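Local coordinates for protein catechol O-methyltransferase (Mycobacterium tuberculosis, PDB 6JCL) that transfers a methyl group from S-adenosyl-L-methionine to a hydroxyl of catechol-like compounds, using a divalent metal cation, and works as a homodimer, at residues 87-92 with 113-118; 133-138 with 159-164. One frame throughout, in Å; residues are numbered along the deposited sequence.

Both contacts pair neighbouring parallel strands of the Rossmann-like sheet of a class I methyltransferase, and along the chain they follow one another, neither nesting nor crossing. Interaction 1 comes first: strand 87-92 runs out, helix 95-107 carries the chain back, and 114-118 closes a beta-alpha-beta unit at one edge of the sheet. Interaction 2 closes after a further crossover through helix 145-155, pairing 133-138 with 159-164 nearer the middle. Strand 63-67 lies between the two pairs and bonds to both 87-92 and 133-138. The contact centres are 15 Å apart, yet the two meet directly where Val-89 CG2 packs at 4.1 Å from Phe-133 CE1.

Interaction 1. Residues 87-92 with 113-118; sequences RVVTLE and RVEVVV. With SAH (S-adenosyl-L-homocysteine), chain I.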
ATOM      1  N   ARG A  87     -15.408  13.917  -2.353  1.00 25.68           N
ATOM      2  CA  ARG A  87     -16.672  13.386  -1.887  1.00 24.14           C
ATOM      3  C   ARG A  87     -16.515  11.888  -1.732  1.00 30.90           C
ATOM      4  O   ARG A  87     -15.834  11.238  -2.535  1.00 28.24           O
ATOM      5  CB  ARG A  87     -17.824  13.707  -2.832  1.00 25.47           C
ATOM      6  CG  ARG A  87     -18.213  15.218  -2.908  1.00 40.25           C
ATOM      7  CD  ARG A  87     -18.702  15.764  -1.558  1.00 41.10           C
ATOM      8  NE  ARG A  87     -19.227  17.131  -1.655  1.00 48.89           N
ATOM      9  CZ  ARG A  87     -18.499  18.234  -1.499  1.00 55.36           C
ATOM     10  NH1 ARG A  87     -19.068  19.432  -1.611  1.00 53.86           N
ATOM     11  NH2 ARG A  87     -17.200  18.147  -1.224  1.00 56.93           N
ATOM     12  N   VAL A  88     -17.094  11.361  -0.661  1.00 22.51           N
ATOM     13  CA  VAL A  88     -17.121   9.929  -0.407  1.00 21.26           C
ATOM     14  C   VAL A  88     -18.570   9.482  -0.399  1.00 25.87           C
ATOM     15  O   VAL A  88     -19.411  10.116   0.248  1.00 25.50           O
ATOM     16  CB  VAL A  88     -16.443   9.570   0.926  1.00 21.13           C
ATOM     17  CG1 VAL A  88     -16.469   8.060   1.141  1.00 19.44           C
ATOM     18  CG2 VAL A  88     -15.009  10.143   0.966  1.00 23.54           C
ATOM     19  N   VAL A  89     -18.862   8.407  -1.131  1.00 21.29           N
ATOM     20  CA  VAL A  89     -20.139   7.711  -1.048  1.00 21.47           C
ATOM     21  C   VAL A  89     -19.859   6.385  -0.354  1.00 20.40           C
ATOM     22  O   VAL A  89     -19.023   5.605  -0.823  1.00 20.05           O
ATOM     23  CB  VAL A  89     -20.756   7.492  -2.440  1.00 23.51           C
ATOM     24  CG1 VAL A  89     -22.068   6.716  -2.340  1.00 23.69           C
ATOM     25  CG2 VAL A  89     -20.975   8.830  -3.142  1.00 27.70           C
ATOM     26  N   THR A  90     -20.527   6.132   0.768  1.00 20.32           N
ATOM     27  CA  THR A  90     -20.307   4.890   1.499  1.00 19.46           C
ATOM     28  C   THR A  90     -21.634   4.161   1.687  1.00 19.83           C
ATOM     29  O   THR A  90     -22.656   4.782   1.999  1.00 21.89           O
ATOM     30  CB  THR A  90     -19.574   5.134   2.845  1.00 22.41           C
ATOM     31  OG1 THR A  90     -19.288   3.875   3.477  1.00 22.92           O
ATOM     32  CG2 THR A  90     -20.366   6.031   3.810  1.00 19.68           C
ATOM     33  N   LEU A  91     -21.606   2.840   1.476  1.00 19.35           N
ATOM     34  CA  LEU A  91     -22.799   2.002   1.434  1.00 19.78           C
ATOM     35  C   LEU A  91     -22.890   1.146   2.693  1.00 22.50           C
ATOM     36  O   LEU A  91     -21.928   0.459   3.050  1.00 21.51           O
ATOM     37  CB  LEU A  91     -22.779   1.093   0.196  1.00 20.54           C
ATOM     38  CG  LEU A  91     -22.558   1.816  -1.138  1.00 24.84           C
ATOM     39  CD1 LEU A  91     -22.704   0.850  -2.309  1.00 22.28           C
ATOM     40  CD2 LEU A  91     -23.512   3.029  -1.324  1.00 23.27           C
ATOM     41  N   GLU A  92     -24.058   1.155   3.338  1.00 20.04           N
ATOM     42  CA  GLU A  92     -24.233   0.435   4.600  1.00 19.89           C
ATOM     43  C   GLU A  92     -25.653  -0.104   4.648  1.00 22.73           C
ATOM     44  O   GLU A  92     -26.593   0.660   4.442  1.00 21.86           O
ATOM     45  CB  GLU A  92     -23.990   1.372   5.787  1.00 19.96           C
ATOM     46  CG  GLU A  92     -24.255   0.747   7.147  1.00 21.93           C
ATOM     47  CD  GLU A  92     -23.514  -0.564   7.337  1.00 21.38           C
ATOM     48  OE1 GLU A  92     -22.274  -0.598   7.115  1.00 19.01           O
ATOM     49  OE2 GLU A  92     -24.179  -1.564   7.695  1.00 24.02           O
ATOM     50  N   ARG A 113     -18.581  16.103   3.283  1.00 28.67           N
ATOM     51  CA  ARG A 113     -17.938  15.400   2.182  1.00 30.28           C
ATOM     52  C   ARG A 113     -18.447  13.976   1.983  1.00 24.77           C
ATOM     53  O   ARG A 113     -17.987  13.304   1.052  1.00 30.66           O
ATOM     54  CB  ARG A 113     -16.424  15.303   2.395  1.00 36.04           C
ATOM     55  CG  ARG A 113     -15.772  16.513   2.966  1.00 41.28           C
ATOM     56  CD  ARG A 113     -14.364  16.152   3.401  1.00 36.71           C
ATOM     57  NE  ARG A 113     -13.744  17.270   4.083  1.00 37.76           N
ATOM     58  CZ  ARG A 113     -12.473  17.302   4.447  1.00 36.90           C
ATOM     59  NH1 ARG A 113     -11.692  16.271   4.184  1.00 26.78           N
ATOM     60  NH2 ARG A 113     -11.989  18.376   5.061  1.00 33.88           N
ATOM     61  N   VAL A 114     -19.310  13.469   2.861  1.00 24.01           N
ATOM     62  CA  VAL A 114     -19.630  12.042   2.891  1.00 23.07           C
ATOM     63  C   VAL A 114     -21.139  11.859   2.856  1.00 25.91           C
ATOM     64  O   VAL A 114     -21.870  12.519   3.604  1.00 27.94           O
ATOM     65  CB  VAL A 114     -19.044  11.349   4.140  1.00 22.13           C
ATOM     66  CG1 VAL A 114     -19.361   9.843   4.124  1.00 21.27           C
ATOM     67  CG2 VAL A 114     -17.559  11.610   4.245  1.00 24.44           C
ATOM     68  N   GLU A 115     -21.604  10.981   1.970  1.00 24.39           N
ATOM     69  CA  GLU A 115     -22.987  10.521   1.962  1.00 24.02           C
ATOM     70  C   GLU A 115     -22.995   9.047   2.338  1.00 23.32           C
ATOM     71  O   GLU A 115     -22.349   8.232   1.669  1.00 24.56           O
ATOM     72  CB  GLU A 115     -23.632  10.727   0.589  1.00 26.75           C
ATOM     73  CG  GLU A 115     -25.107  10.399   0.548  1.00 46.47           C
ATOM     74  CD  GLU A 115     -25.695  10.544  -0.844  1.00 67.83           C
ATOM     75  OE1 GLU A 115     -24.922  10.488  -1.826  1.00 74.84           O
ATOM     76  OE2 GLU A 115     -26.926  10.729  -0.958  1.00 74.77           O
ATOM     77  N   VAL A 116     -23.725   8.710   3.397  1.00 24.75           N
ATOM     78  CA  VAL A 116     -24.004   7.321   3.746  1.00 22.47           C
ATOM     79  C   VAL A 116     -25.312   6.932   3.065  1.00 24.23           C
ATOM     80  O   VAL A 116     -26.360   7.554   3.295  1.00 25.15           O
ATOM     81  CB  VAL A 116     -24.088   7.136   5.272  1.00 22.33           C
ATOM     82  CG1 VAL A 116     -24.215   5.656   5.654  1.00 25.73           C
ATOM     83  CG2 VAL A 116     -22.872   7.767   5.964  1.00 23.03           C
ATOM     84  N   VAL A 117     -25.256   5.921   2.208  1.00 23.14           N
ATOM     85  CA  VAL A 117     -26.410   5.474   1.434  1.00 23.56           C
ATOM     86  C   VAL A 117     -26.848   4.159   2.047  1.00 23.50           C
ATOM     87  O   VAL A 117     -26.085   3.187   2.039  1.00 22.26           O
ATOM     88  CB  VAL A 117     -26.061   5.297  -0.052  1.00 25.49           C
ATOM     89  CG1 VAL A 117     -27.228   4.688  -0.829  1.00 24.38           C
ATOM     90  CG2 VAL A 117     -25.620   6.614  -0.650  1.00 27.78           C
ATOM     91  N   VAL A 118     -28.076   4.113   2.562  1.00 24.93           N
ATOM     92  CA  VAL A 118     -28.509   2.978   3.364  1.00 24.45           C
ATOM     93  C   VAL A 118     -29.245   1.978   2.486  1.00 25.00           C
ATOM     94  O   VAL A 118     -30.156   2.343   1.730  1.00 27.23           O
ATOM     95  CB  VAL A 118     -29.390   3.437   4.535  1.00 29.20           C
ATOM     96  CG1 VAL A 118     -29.846   2.247   5.367  1.00 32.42           C
ATOM     97  CG2 VAL A 118     -28.609   4.425   5.400  1.00 29.29           C
TER
HETATM   98  N   SAH I 301     -15.061  -0.476   6.618  1.00 17.72           N
HETATM   99  CA  SAH I 301     -15.358  -0.439   8.058  1.00 17.33           C
HETATM  100  CB  SAH I 301     -15.786  -1.825   8.531  1.00 15.62           C
HETATM  101  CG  SAH I 301     -16.919  -2.447   7.718  1.00 17.46           C
HETATM  102  SD  SAH I 301     -17.558  -3.904   8.584  1.00 18.27           S
HETATM  103  C   SAH I 301     -14.155   0.045   8.857  1.00 19.50           C
HETATM  104  O   SAH I 301     -14.250   0.932   9.714  1.00 20.33           O
HETATM  105  OXT SAH I 301     -13.057  -0.438   8.611  1.00 18.49           O
HETATM  106  C5' SAH I 301     -18.668  -4.472   7.273  1.00 17.28           C
HETATM  107  C4' SAH I 301     -19.937  -3.627   7.130  1.00 18.37           C
HETATM  108  O4' SAH I 301     -20.602  -4.050   5.957  1.00 19.40           O
HETATM  109  C3' SAH I 301     -20.958  -3.797   8.264  1.00 22.17           C
HETATM  110  O3' SAH I 301     -21.295  -2.506   8.770  1.00 23.25           O
HETATM  111  C2' SAH I 301     -22.168  -4.446   7.611  1.00 22.18           C
HETATM  112  O2' SAH I 301     -23.413  -4.096   8.204  1.00 19.78           O
HETATM  113  C1' SAH I 301     -21.998  -3.998   6.157  1.00 19.44           C
HETATM  114  N9  SAH I 301     -22.695  -4.824   5.160  1.00 19.51           N
HETATM  115  C8  SAH I 301     -22.840  -6.197   5.175  1.00 20.70           C
HETATM  116  N7  SAH I 301     -23.538  -6.541   4.071  1.00 19.75           N
HETATM  117  C5  SAH I 301     -23.819  -5.418   3.363  1.00 22.91           C
HETATM  118  C6  SAH I 301     -24.521  -5.219   2.174  1.00 23.46           C
HETATM  119  N6  SAH I 301     -25.064  -6.239   1.501  1.00 22.74           N
HETATM  120  N1  SAH I 301     -24.637  -3.936   1.694  1.00 21.69           N
HETATM  121  C2  SAH I 301     -24.103  -2.862   2.392  1.00 23.80           C
HETATM  122  N3  SAH I 301     -23.423  -3.058   3.575  1.00 20.33           N
HETATM  123  C4  SAH I 301     -23.293  -4.333   4.042  1.00 22.17           C
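Thr-90 and Val-116 lie side by side on one face of this parallel strand pair, their methyls Thr-90 CG2 and Val-116 CG2 3.7 Å apart. With Thr-90 OG1 anti to the backbone N (chi1 -176°), CG2 is left to pack against Val-116, while the hydroxyl is hydrogen-bonded to Thr-69 and Glu-66. On the other face Leu-91 leans across, bringing CD2 to 3.6 Å from Val-117 CB, and Val-117 CG2 also meets Val-89 CG1 at 3.9 Å. Five backbone hydrogen bonds join the strands, from Val-88 N to Arg-113 O at 2.7 Å through to Glu-92 N and Val-117 O at 3.2 Å; the last is the longest, and its donor is tilted 25° from the carbonyl plane.

This close packing gives way to solvent at Arg-87, Glu-115 and Val-118, which are exposed. Glu-92, by contrast, is buried: its chain bends at chi2 (53°) and the carboxylate grips the ribose of SAH with both oxygens, OE1 to O3' at 2.7 Å and OE2 to O2' at 2.7 Å. An acidic residue at the end of the fold's second strand, here 87-92, that holds the ribose diol is characteristic of class I methyltransferases. Leu-70 N and Gln-94 N bond the same carboxylate.

Helices 73-82 and 95-107 pack against the Val-88, Thr-90 and Val-114 face, helix 121-124 against Leu-91 and Val-117, and strand 63-67 pairs with the far edge of 87-92.

Interaction 2. Residues 133-138 with 159-164; sequences FDLVFI and GAVIVV
Leu-135 and Phe-137 meet Val-161 and Val-163 in a buried, parallel pairing of two strands inside the Rossmann-like sheet, joined by a crossover through helix 145-155. The axes run 10° from parallel and approach to 4.8 Å. Four backbone hydrogen bonds hold the register; the one from Val-161 N to Asp-134 O, at 3.1 Å, is the longest and its donor is tilted 30° from the carbonyl plane, at the end where the chain turns a corner. From there to Ile-138 N and Val-163 O, 2.8 Å apart, the bonding is regular.

On one face, Leu-135 CG stands anti to its backbone N (chi1 170°), and Leu-135 CD1 is 3.8 Å from Val-161 CB, the two side chains lying alongside one another. Next along, the Phe-137 ring leans across the strand boundary, its CD1 at 3.9 Å from Val-163 CG1. The other face is occupied by Ile-138, whose CD1 is 3.9 Å from Ile-162 CG2, and by Val-136. At the turn, Ala-160 points toward the partner strand, its CB 3.3 Å from Asp-134 O. The Asp-134 carboxylate turns elsewhere, to a salt bridge with Arg-157 and hydrogen bonds from the backbone N of Arg-62 and Arg-63.

Phe-137 also touches SAH, and the metal ligands Asp-139 and Asp-165 come directly after segments 133-138 and 159-164, an arrangement consistent with the pair helping to set the cofactor and metal sites side by side. Helix 46-58 packs on the Leu-135 and Phe-137 face, helix 145-155 on Val-136, Ile-138 and Ile-162, and strands 63-67 and 212-219 flank the pair.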
ATOM      1  N   PHE A 133     -15.724   7.072 -10.098  1.00 24.15           N
ATOM      2  CA  PHE A 133     -14.938   7.027  -8.878  1.00 23.15           C
ATOM      3  C   PHE A 133     -13.454   6.848  -9.180  1.00 25.72           C
ATOM      4  O   PHE A 133     -13.076   6.157 -10.130  1.00 23.10           O
ATOM      5  CB  PHE A 133     -15.454   5.902  -7.971  1.00 21.93           C
ATOM      6  CG  PHE A 133     -16.831   6.164  -7.447  1.00 22.22           C
ATOM      7  CD1 PHE A 133     -17.032   7.069  -6.415  1.00 23.68           C
ATOM      8  CD2 PHE A 133     -17.939   5.530  -8.011  1.00 24.68           C
ATOM      9  CE1 PHE A 133     -18.311   7.330  -5.941  1.00 24.97           C
ATOM     10  CE2 PHE A 133     -19.213   5.794  -7.544  1.00 27.80           C
ATOM     11  CZ  PHE A 133     -19.404   6.700  -6.522  1.00 26.75           C
ATOM     12  N   ASP A 134     -12.625   7.483  -8.360  1.00 22.29           N
ATOM     13  CA  ASP A 134     -11.169   7.389  -8.412  1.00 21.99           C
ATOM     14  C   ASP A 134     -10.633   6.262  -7.541  1.00 20.71           C
ATOM     15  O   ASP A 134      -9.542   5.740  -7.803  1.00 21.17           O
ATOM     16  CB  ASP A 134     -10.536   8.711  -7.953  1.00 22.71           C
ATOM     17  CG  ASP A 134     -11.039   9.905  -8.751  1.00 29.04           C
ATOM     18  OD1 ASP A 134     -10.934   9.868 -10.000  1.00 28.28           O
ATOM     19  OD2 ASP A 134     -11.538  10.883  -8.142  1.00 27.93           O
ATOM     20  N   LEU A 135     -11.372   5.894  -6.499  1.00 20.79           N
ATOM     21  CA  LEU A 135     -10.910   4.941  -5.504  1.00 19.50           C
ATOM     22  C   LEU A 135     -12.121   4.207  -4.962  1.00 18.51           C
ATOM     23  O   LEU A 135     -13.134   4.843  -4.652  1.00 21.71           O
ATOM     24  CB  LEU A 135     -10.163   5.685  -4.387  1.00 20.54           C
ATOM     25  CG  LEU A 135      -9.795   4.913  -3.122  1.00 24.29           C
ATOM     26  CD1 LEU A 135      -8.930   3.750  -3.483  1.00 28.65           C
ATOM     27  CD2 LEU A 135      -9.049   5.869  -2.188  1.00 25.52           C
ATOM     28  N   VAL A 136     -12.043   2.877  -4.891  1.00 17.92           N
ATOM     29  CA  VAL A 136     -13.127   2.068  -4.353  1.00 18.10           C
ATOM     30  C   VAL A 136     -12.544   1.188  -3.266  1.00 18.72           C
ATOM     31  O   VAL A 136     -11.563   0.475  -3.511  1.00 18.38           O
ATOM     32  CB  VAL A 136     -13.804   1.196  -5.427  1.00 18.19           C
ATOM     33  CG1 VAL A 136     -15.072   0.499  -4.857  1.00 17.91           C
ATOM     34  CG2 VAL A 136     -14.133   2.028  -6.648  1.00 19.06           C
ATOM     35  N   PHE A 137     -13.128   1.249  -2.070  1.00 16.40           N
ATOM     36  CA  PHE A 137     -12.717   0.396  -0.951  1.00 15.69           C
ATOM     37  C   PHE A 137     -13.836  -0.592  -0.681  1.00 17.37           C
ATOM     38  O   PHE A 137     -14.954  -0.185  -0.354  1.00 17.69           O
ATOM     39  CB  PHE A 137     -12.430   1.233   0.297  1.00 15.55           C
ATOM     40  CG  PHE A 137     -12.022   0.422   1.502  1.00 14.92           C
ATOM     41  CD1 PHE A 137     -11.060  -0.579   1.402  1.00 17.67           C
ATOM     42  CD2 PHE A 137     -12.610   0.660   2.736  1.00 15.72           C
ATOM     43  CE1 PHE A 137     -10.684  -1.344   2.548  1.00 19.22           C
ATOM     44  CE2 PHE A 137     -12.248  -0.084   3.871  1.00 15.71           C
ATOM     45  CZ  PHE A 137     -11.281  -1.097   3.773  1.00 19.46           C
ATOM     46  N   ILE A 138     -13.546  -1.891  -0.811  1.00 15.37           N
ATOM     47  CA  ILE A 138     -14.576  -2.922  -0.735  1.00 16.18           C
ATOM     48  C   ILE A 138     -14.390  -3.670   0.578  1.00 18.41           C
ATOM     49  O   ILE A 138     -13.389  -4.377   0.773  1.00 16.45           O
ATOM     50  CB  ILE A 138     -14.520  -3.865  -1.946  1.00 15.76           C
ATOM     51  CG1 ILE A 138     -14.715  -3.052  -3.241  1.00 17.17           C
ATOM     52  CG2 ILE A 138     -15.589  -4.971  -1.822  1.00 15.99           C
ATOM     53  CD1 ILE A 138     -14.775  -3.892  -4.519  1.00 18.30           C
ATOM     54  N   GLY A 159      -7.850   3.704 -14.622  1.00 24.87           N
ATOM     55  CA  GLY A 159      -6.754   3.997 -13.712  1.00 24.13           C
ATOM     56  C   GLY A 159      -7.141   4.092 -12.248  1.00 22.88           C
ATOM     57  O   GLY A 159      -6.259   4.265 -11.389  1.00 22.24           O
ATOM     58  N   ALA A 160      -8.423   3.953 -11.926  1.00 22.59           N
ATOM     59  CA  ALA A 160      -8.862   3.992 -10.542  1.00 21.52           C
ATOM     60  C   ALA A 160      -8.250   2.849  -9.733  1.00 20.40           C
ATOM     61  O   ALA A 160      -7.894   1.786 -10.263  1.00 21.53           O
ATOM     62  CB  ALA A 160     -10.389   3.892 -10.462  1.00 21.58           C
ATOM     63  N   VAL A 161      -8.182   3.059  -8.422  1.00 19.56           N
ATOM     64  CA  VAL A 161      -7.644   2.074  -7.486  1.00 20.13           C
ATOM     65  C   VAL A 161      -8.803   1.364  -6.805  1.00 20.07           C
ATOM     66  O   VAL A 161      -9.745   2.017  -6.339  1.00 18.23           O
ATOM     67  CB  VAL A 161      -6.744   2.750  -6.435  1.00 18.15           C
ATOM     68  CG1 VAL A 161      -6.215   1.726  -5.431  1.00 17.24           C
ATOM     69  CG2 VAL A 161      -5.581   3.485  -7.115  1.00 18.86           C
ATOM     70  N   ILE A 162      -8.744   0.029  -6.756  1.00 17.56           N
ATOM     71  CA  ILE A 162      -9.687  -0.789  -5.989  1.00 17.02           C
ATOM     72  C   ILE A 162      -8.900  -1.481  -4.891  1.00 17.96           C
ATOM     73  O   ILE A 162      -7.885  -2.134  -5.168  1.00 19.17           O
ATOM     74  CB  ILE A 162     -10.410  -1.833  -6.868  1.00 18.46           C
ATOM     75  CG1 ILE A 162     -11.237  -1.140  -7.960  1.00 21.02           C
ATOM     76  CG2 ILE A 162     -11.331  -2.712  -5.990  1.00 18.17           C
ATOM     77  CD1 ILE A 162     -11.790  -2.114  -9.065  1.00 22.28           C
ATOM     78  N   VAL A 163      -9.368  -1.351  -3.654  1.00 15.73           N
ATOM     79  CA  VAL A 163      -8.762  -2.029  -2.511  1.00 15.08           C
ATOM     80  C   VAL A 163      -9.816  -2.941  -1.900  1.00 18.05           C
ATOM     81  O   VAL A 163     -10.949  -2.502  -1.658  1.00 16.69           O
ATOM     82  CB  VAL A 163      -8.240  -1.020  -1.471  1.00 14.86           C
ATOM     83  CG1 VAL A 163      -7.737  -1.755  -0.229  1.00 15.61           C
ATOM     84  CG2 VAL A 163      -7.110  -0.145  -2.063  1.00 18.80           C
ATOM     85  N   VAL A 164      -9.454  -4.205  -1.669  1.00 15.64           N
ATOM     86  CA  VAL A 164     -10.348  -5.178  -1.044  1.00 15.76           C
ATOM     87  C   VAL A 164      -9.704  -5.609   0.272  1.00 16.24           C
ATOM     88  O   VAL A 164      -8.553  -6.066   0.280  1.00 16.13           O
ATOM     89  CB  VAL A 164     -10.609  -6.399  -1.942  1.00 16.24           C
ATOM     90  CG1 VAL A 164     -11.647  -7.309  -1.277  1.00 14.82           C
ATOM     91  CG2 VAL A 164     -11.052  -5.974  -3.374  1.00 15.67           C
TER